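Aspartate-semialdehyde dehydrogenase 2 (Vibrio cholerae, PDB 2R00) catalyses the NADPH-dependent reductive dephosphorylation of L-aspartyl-4-phosphate to L-aspartate-semialdehyde, a step on the way to lysine, methionine and threonine. Local coordinates at residues E60-W63 against S64-H67; Q200-Q203 against F204-N207. All coordinates share one frame; numbering follows the deposited sequence. Where two conformers were deposited one is given.

Interaction 1: E60-W63 against S64-H67; sequences EFDW and SQVH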
# COMPACT_ATOMS: atom_id res chain seq x y z
N GLU A 60 17.43 13.52 -39.85
CA GLU A 60 17.81 13.13 -41.21
C GLU A 60 17.07 11.88 -41.73
O GLU A 60 17.21 11.52 -42.90
CB GLU A 60 19.33 12.93 -41.30
CG GLU A 60 20.18 14.13 -40.84
CD GLU A 60 21.69 13.86 -40.88
OE1 GLU A 60 22.12 12.71 -40.60
OE2 GLU A 60 22.46 14.80 -41.20
N PHE A 61 16.27 11.25 -40.88
CA PHE A 61 15.66 9.96 -41.21
C PHE A 61 14.53 10.04 -42.23
O PHE A 61 13.66 10.91 -42.14
CB PHE A 61 15.19 9.25 -39.93
CG PHE A 61 14.81 7.81 -40.14
CD1 PHE A 61 15.75 6.87 -40.52
CD2 PHE A 61 13.49 7.40 -39.94
CE1 PHE A 61 15.39 5.53 -40.71
CE2 PHE A 61 13.12 6.07 -40.12
CZ PHE A 61 14.07 5.13 -40.51
N ASP A 62 14.56 9.13 -43.20
CA ASP A 62 13.49 8.94 -44.17
C ASP A 62 12.53 7.87 -43.62
O ASP A 62 12.89 6.69 -43.54
CB ASP A 62 14.07 8.52 -45.54
CG ASP A 62 13.01 8.10 -46.55
OD1 ASP A 62 11.83 8.46 -46.37
OD2 ASP A 62 13.35 7.41 -47.53
N TRP A 63 11.33 8.29 -43.25
CA TRP A 63 10.36 7.42 -42.58
C TRP A 63 9.70 6.42 -43.54
O TRP A 63 9.10 5.45 -43.10
CB TRP A 63 9.30 8.24 -41.83
CG TRP A 63 9.84 9.04 -40.66
CD1 TRP A 63 10.22 10.35 -40.68
CD2 TRP A 63 10.03 8.58 -39.32
NE1 TRP A 63 10.65 10.73 -39.43
CE2 TRP A 63 10.54 9.67 -38.57
CE3 TRP A 63 9.81 7.36 -38.67
CZ2 TRP A 63 10.84 9.57 -37.20
CZ3 TRP A 63 10.12 7.26 -37.30
CH2 TRP A 63 10.63 8.36 -36.59
N SER A 64 9.81 6.68 -44.84
CA SER A 64 9.29 5.78 -45.89
C SER A 64 9.93 4.40 -45.84
O SER A 64 9.39 3.44 -46.41
CB SER A 64 9.51 6.39 -47.28
OG SER A 64 8.61 7.47 -47.48
N GLN A 65 11.06 4.31 -45.17
CA GLN A 65 11.78 3.05 -44.99
C GLN A 65 11.08 2.03 -44.09
O GLN A 65 11.37 0.84 -44.17
CB GLN A 65 13.18 3.31 -44.45
CG GLN A 65 14.08 4.09 -45.39
CD GLN A 65 15.41 4.43 -44.78
OE1 GLN A 65 15.50 5.34 -43.94
NE2 GLN A 65 16.45 3.72 -45.19
N VAL A 66 10.17 2.48 -43.23
CA VAL A 66 9.62 1.60 -42.18
C VAL A 66 8.11 1.42 -42.22
O VAL A 66 7.38 2.30 -42.68
CB VAL A 66 10.08 2.01 -40.75
CG1 VAL A 66 11.58 1.78 -40.58
CG2 VAL A 66 9.75 3.44 -40.45
N HIS A 67 7.67 0.26 -41.72
CA HIS A 67 6.25 -0.04 -41.59
C HIS A 67 5.71 0.40 -40.22
O HIS A 67 4.59 0.88 -40.12
CB HIS A 67 6.02 -1.54 -41.74
CG HIS A 67 6.39 -2.08 -43.09
ND1 HIS A 67 7.63 -2.62 -43.36
CD2 HIS A 67 5.68 -2.16 -44.24
CE1 HIS A 67 7.67 -3.01 -44.62
NE2 HIS A 67 6.49 -2.75 -45.18
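Two successive backbone turns carry the chain from D62 to V66, each closing from a carbonyl to the amide three residues on. The first is slack: Q65 N makes only a weak hydrogen bond to D62 O, at 3.4 Å. In the second, V66 N meets W63 O at 3.2 Å, nearly straight at 171°. Together they form the short 3-10 turn in the connection from strand 51-57 to strand 68-71.

The carboxylate of D62 secures the start of this turn. Its CG lies anti to the backbone N (chi1 172°), which carries D62 OD1 forward, past its own carbonyl carbon, to where S64 N can bond to it at 3.1 Å. The amide approaches 58° out of the carboxylate plane, completing an Asx turn at the solvent side.

In the Rossmann-type nucleotide-binding domain these two parallel strands are separated by strands 30-37 and 4-9, and the connection must pass across both. The apolar side chains turn inward as it does. F61 stands edge-on over the W63 indole, its CD2 3.7 Å above the centre of one face. V66 adds a branch to each ring: CG1 comes to the F61 edge, 4.2 Å from CZ, and CG2 lies obliquely beside W63, 4.3 Å from CE3. Beyond the turn, W63 reaches W81, I84 and A85 of helix 75-87, while the F61 ring meets that of F34 in strand 30-37 and V66 settles on A7 of strand 4-9.

Interaction 2: Q200-Q203 against F204-N207; sequences QIDQ and FMDN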
# COMPACT_ATOMS: atom_id res chain seq x y z
N GLN A 200 1.03 16.67 -8.24
CA GLN A 200 0.29 17.93 -8.27
C GLN A 200 -1.20 17.64 -8.20
O GLN A 200 -1.71 16.83 -8.96
CB GLN A 200 0.62 18.69 -9.56
CG GLN A 200 2.11 19.03 -9.75
CD GLN A 200 2.61 18.81 -11.19
OE1 GLN A 200 3.74 19.18 -11.52
NE2 GLN A 200 1.78 18.21 -12.04
N ILE A 201 -1.91 18.30 -7.28
CA ILE A 201 -3.37 18.19 -7.21
C ILE A 201 -3.97 18.66 -8.54
O ILE A 201 -3.55 19.69 -9.08
CB ILE A 201 -3.95 18.99 -6.01
CG1 ILE A 201 -3.35 18.51 -4.68
CG2 ILE A 201 -5.50 18.96 -6.00
CD1 ILE A 201 -3.64 17.06 -4.32
N ASP A 202 -4.90 17.88 -9.08
CA ASP A 202 -5.51 18.20 -10.38
C ASP A 202 -6.40 19.42 -10.22
O ASP A 202 -7.43 19.36 -9.54
CB ASP A 202 -6.29 17.00 -10.94
CG ASP A 202 -6.78 17.22 -12.37
OD1 ASP A 202 -6.58 16.33 -13.22
OD2 ASP A 202 -7.37 18.29 -12.65
N GLN A 203 -6.00 20.52 -10.85
CA GLN A 203 -6.66 21.83 -10.68
C GLN A 203 -8.02 21.93 -11.38
O GLN A 203 -8.82 22.80 -11.03
CB GLN A 203 -5.74 22.99 -11.09
CG GLN A 203 -4.38 23.02 -10.37
CD GLN A 203 -4.51 23.08 -8.85
OE1 GLN A 203 -5.31 23.83 -8.30
NE2 GLN A 203 -3.69 22.28 -8.16
N PHE A 204 -8.27 21.07 -12.35
CA PHE A 204 -9.57 21.03 -13.02
C PHE A 204 -10.60 20.24 -12.21
O PHE A 204 -11.71 20.72 -11.96
CB PHE A 204 -9.47 20.44 -14.43
CG PHE A 204 -10.80 20.17 -15.08
CD1 PHE A 204 -11.49 21.19 -15.74
CD2 PHE A 204 -11.38 18.90 -15.03
CE1 PHE A 204 -12.72 20.95 -16.33
CE2 PHE A 204 -12.61 18.64 -15.63
CZ PHE A 204 -13.28 19.67 -16.28
N MET A 205 -10.23 19.01 -11.84
CA MET A 205 -11.14 18.10 -11.16
C MET A 205 -11.51 18.66 -9.79
O MET A 205 -12.65 18.51 -9.34
CB MET A 205 -10.52 16.71 -11.00
CG MET A 205 -10.28 15.96 -12.31
SD MET A 205 -11.77 15.74 -13.30
CE MET A 205 -12.73 14.64 -12.26
N ASP A 206 -10.53 19.32 -9.16
CA ASP A 206 -10.67 19.88 -7.80
C ASP A 206 -11.29 18.85 -6.84
O ASP A 206 -12.17 19.18 -6.04
CB ASP A 206 -11.48 21.18 -7.83
CG ASP A 206 -11.46 21.93 -6.50
OD1 ASP A 206 -10.44 21.86 -5.77
OD2 ASP A 206 -12.48 22.58 -6.18
N ASN A 207 -10.82 17.61 -6.93
CA ASN A 207 -11.40 16.53 -6.13
C ASN A 207 -10.43 15.87 -5.14
O ASN A 207 -10.75 14.84 -4.55
CB ASN A 207 -12.04 15.47 -7.04
CG ASN A 207 -11.04 14.76 -7.93
OD1 ASN A 207 -9.84 15.03 -7.88
ND2 ASN A 207 -11.53 13.85 -8.76
O HOH W 1 -8.03 17.55 -7.79
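D202 and the three residues F204, M205 and D206 are joined chiefly by hydrogen bonds, all of them accepted by the aspartate. Its carboxylate takes two backbone amides on a single oxygen. F204 N approaches D202 OD2 nearly along the carboxylate C-O bond direction at 2.9 Å, although the bond is bent at the hydrogen (134°). M205 N reaches the same D202 OD2 at 3.1 Å from above the carboxylate plane, and this bond is almost straight at 172°. With CG anti to the backbone N (chi1 -172°), the carboxylate is folded forward alongside its own carbonyl and faces the amides that follow. Two bonds arriving from different directions should hold the carboxylate firmly in its rotation, and they satisfy OD2 where the residue is buried.

The main-chain oxygen serves the next part of the turn. D206 N bonds to D202 O at 3.1 Å, and a water that accepts from N207 N at 2.9 Å lies 2.6 Å from D202 O and probably links the two. D206 itself adopts a left-handed backbone conformation, at the end of the bonded turn.

Van der Waals contact is slight by comparison: the M205 side chain crosses the D202 carboxylate, M205 CG to D202 CG 3.7 Å, and both side chains also rest on M214 of helix 211-223. N207 packs on I301 of the second subunit, which places the turn beside the dimer partner. The D202 side chain is about 7 Å from that of K215, a predicted phosphate-binding residue. Side-chain bonds to the second and third amides, with a main-chain bond to the fourth, make this an Asx motif leading toward helix 211-223 in the dimerisation domain.

How the interactions relate
The two turns belong to different domains and do not touch: their centres are 41 Å apart and their nearest atoms about 28 Å. Interaction 1 comes first along the chain, in the N-terminal nucleotide-binding domain, where residues 60-67 cross between strands of the seven-stranded sheet. Interaction 2 follows much later, between strand 149-159 and helix 211-223 of the C-terminal dimerisation domain, which has a six-stranded sheet of its own. In each an aspartate carboxylate accepts from the backbone that follows it, one amide in the first and two in the second. Their surroundings differ: residues 60-67 lie away from the annotated sites and touch no other subunit, whereas 200-207 neighbour both the second subunit and a predicted phosphate-binding lysine.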